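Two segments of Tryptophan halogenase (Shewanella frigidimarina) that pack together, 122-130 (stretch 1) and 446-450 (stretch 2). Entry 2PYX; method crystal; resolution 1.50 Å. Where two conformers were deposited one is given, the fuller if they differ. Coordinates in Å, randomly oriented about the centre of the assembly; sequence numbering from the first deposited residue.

Stretch 1 122-130: LDLCPYWLP
Stretch 2 446-450: QTPSQ

The contact between residues 122-130 and 446-450 of this tryptophan halogenase is a small, water-mediated one, in which a threonine methyl packs against a helical turn and the leucine that follows it while two waters carry the polar traffic that no direct hydrogen bond supplies. The two segments belong to one chain, their touching residues at least 318 positions apart, and together they bury 199 Å².

Stretch 1 runs as loop through Leu-122 and Asp-123, is helical around Cys-125 to Trp-128 (phi/psi from -48/-56 to -76/-34), and passes into a 3-10 segment, at Leu-129 and Pro-130, that continues further along the chain. Leu-124 O accepts from Trp-128 N at 2.9 Å, and Cys-125 O from Leu-129 N at 3.1 Å. Asp-123 (phi/psi -81/108, chi1 180°, t; chi2 -12°) caps the turn: its OD1 accepts from Cys-125 N at 3.0 Å, with an N-H...acceptor angle of 152°. A short acidic side chain suits this position because one oxygen can engage the free amide while the other remains available.

Stretch 2 is extended, with Thr-447 at -69/155, Pro-448 at -58/145 and Ser-449 at -150/172, before Gln-450 turns to -58/-23. In register, the CA of Pro-126 lies 6.2 Å from that of Thr-447, and the CA of Asp-123 lies 8.1 Å from that of Ser-449, so the chains run in opposite senses past each other.

Thr-447 is the centre of the contact, with 80 Å² covered. Its CA-to-CB bond points toward stretch 1, and chi1 of 63° (p) places CG2 3.7 Å from Cys-125 SG and 4.2 Å from Leu-129 CD2. Cys-125 (chi1 -175°, t) and Leu-129 (chi1 -162°, t; chi2 58°, p), both buried and directed toward stretch 2, give the methyl an apolar surface. Thr-447 OG1 lies 3.8 Å from Pro-126 CD, a van der Waals approach to the proline ring, which has a C-gamma endo pucker. A beta-branched alcohol thus presents a methyl to the apolar neighbours and a hydroxyl to the bridging water.

That hydroxyl meets water 2, which accepts from Thr-447 OG1 at 2.5 Å and donates to Asp-123 OD2 at 2.5 Å and to Pro-448 O at 2.8 Å. The direct separation from Asp-123 OD2 to Pro-448 O is 4.1 Å, a gap the water bridges. Water 1 extends the link, donating to Asp-123 OD2 at 2.8 Å and accepting from Gln-450 N at 3.0 Å. The principle is economical: one carboxylate caps a helix and anchors two bridging waters.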

# COMPACT_ATOMS: atom_id res chain seq x y z
N LEU A 122 2.16 -19.36 18.86
CA LEU A 122 1.43 -18.68 19.93
C LEU A 122 1.32 -17.20 19.59
O LEU A 122 2.28 -16.61 19.11
CB LEU A 122 2.15 -18.82 21.27
CG LEU A 122 1.45 -18.26 22.52
CD1 LEU A 122 0.17 -19.05 22.80
CD2 LEU A 122 2.37 -18.29 23.69
N ASP A 123 0.14 -16.64 19.79
CA ASP A 123 -0.07 -15.19 19.64
C ASP A 123 0.41 -14.54 20.93
O ASP A 123 -0.25 -14.61 21.97
CB ASP A 123 -1.55 -14.90 19.36
CG ASP A 123 -1.86 -13.43 19.21
OD1 ASP A 123 -1.00 -12.60 19.52
OD2 ASP A 123 -2.98 -13.11 18.78
N LEU A 124 1.55 -13.85 20.86
CA LEU A 124 2.17 -13.27 22.04
C LEU A 124 1.43 -12.07 22.64
O LEU A 124 1.67 -11.69 23.79
CB LEU A 124 3.59 -12.82 21.72
CG LEU A 124 4.63 -13.93 21.49
CD1 LEU A 124 5.99 -13.33 21.15
CD2 LEU A 124 4.74 -14.80 22.74
N CYS A 125 0.58 -11.42 21.83
CA CYS A 125 -0.01 -10.18 22.27
C CYS A 125 -0.62 -10.21 23.68
O CYS A 125 -0.25 -9.40 24.52
CB CYS A 125 -0.98 -9.68 21.18
SG CYS A 125 -1.71 -8.07 21.51
N PRO A 126 -1.56 -11.13 23.96
CA PRO A 126 -2.11 -11.12 25.33
C PRO A 126 -1.09 -11.43 26.44
O PRO A 126 -1.32 -11.02 27.57
CB PRO A 126 -3.21 -12.19 25.29
CG PRO A 126 -2.85 -13.04 24.16
CD PRO A 126 -2.24 -12.13 23.13
N TYR A 127 -0.01 -12.13 26.09
CA TYR A 127 1.10 -12.38 27.04
C TYR A 127 1.97 -11.15 27.28
O TYR A 127 2.61 -11.04 28.33
CB TYR A 127 1.91 -13.61 26.57
CG TYR A 127 1.03 -14.84 26.53
CD1 TYR A 127 0.83 -15.64 27.66
CD2 TYR A 127 0.29 -15.15 25.39
CE1 TYR A 127 -0.07 -16.72 27.64
CE2 TYR A 127 -0.60 -16.24 25.36
CZ TYR A 127 -0.75 -17.03 26.50
OH TYR A 127 -1.67 -18.08 26.42
N TRP A 128 2.02 -10.25 26.29
CA TRP A 128 2.73 -9.00 26.45
C TRP A 128 1.94 -8.00 27.31
O TRP A 128 2.51 -7.21 28.05
CB TRP A 128 3.08 -8.39 25.06
CG TRP A 128 3.34 -6.95 25.18
CD1 TRP A 128 4.50 -6.35 25.58
CD2 TRP A 128 2.39 -5.90 25.00
NE1 TRP A 128 4.34 -5.01 25.61
CE2 TRP A 128 3.04 -4.70 25.29
CE3 TRP A 128 1.04 -5.87 24.63
CZ2 TRP A 128 2.39 -3.47 25.20
CZ3 TRP A 128 0.42 -4.67 24.53
CH2 TRP A 128 1.07 -3.49 24.81
N LEU A 129 0.62 -8.04 27.20
CA LEU A 129 -0.23 -7.01 27.75
C LEU A 129 0.08 -6.63 29.21
O LEU A 129 0.12 -5.43 29.54
CB LEU A 129 -1.68 -7.45 27.52
CG LEU A 129 -2.78 -6.43 27.61
CD1 LEU A 129 -2.58 -5.30 26.63
CD2 LEU A 129 -4.11 -7.14 27.40
N PRO A 130 0.28 -7.62 30.11
CA PRO A 130 0.60 -7.23 31.49
C PRO A 130 1.88 -6.39 31.63
O PRO A 130 2.08 -5.77 32.67
CB PRO A 130 0.78 -8.57 32.22
CG PRO A 130 0.08 -9.57 31.38
CD PRO A 130 0.24 -9.08 29.95
N GLN A 446 -10.59 -7.85 25.14
CA GLN A 446 -9.68 -8.88 24.65
C GLN A 446 -8.82 -8.34 23.51
O GLN A 446 -9.21 -7.40 22.83
CB GLN A 446 -10.42 -10.13 24.19
CG GLN A 446 -11.36 -9.92 23.01
CD GLN A 446 -12.05 -11.20 22.61
OE1 GLN A 446 -12.45 -12.00 23.48
NE2 GLN A 446 -12.18 -11.43 21.30
N THR A 447 -7.66 -8.93 23.29
CA THR A 447 -6.81 -8.47 22.22
C THR A 447 -7.41 -8.77 20.84
O THR A 447 -8.16 -9.74 20.69
CB THR A 447 -5.40 -9.05 22.27
OG1 THR A 447 -5.47 -10.47 22.11
CG2 THR A 447 -4.73 -8.71 23.59
N PRO A 448 -7.03 -7.97 19.83
CA PRO A 448 -7.34 -8.36 18.44
C PRO A 448 -6.73 -9.72 18.16
O PRO A 448 -5.67 -10.08 18.68
CB PRO A 448 -6.66 -7.27 17.59
CG PRO A 448 -6.50 -6.05 18.59
CD PRO A 448 -6.23 -6.73 19.91
N SER A 449 -7.45 -10.50 17.36
CA SER A 449 -6.93 -11.81 17.00
C SER A 449 -7.41 -12.22 15.63
O SER A 449 -8.23 -11.55 15.02
CB SER A 449 -7.36 -12.88 18.02
OG SER A 449 -8.70 -13.22 17.77
N GLN A 450 -6.87 -13.33 15.14
CA GLN A 450 -7.32 -13.88 13.85
C GLN A 450 -8.81 -14.17 13.82
O GLN A 450 -9.44 -14.18 12.74
CB GLN A 450 -6.56 -15.15 13.48
O HOH W 1 -4.45 -14.32 16.68
O HOH W 2 -4.66 -12.06 20.36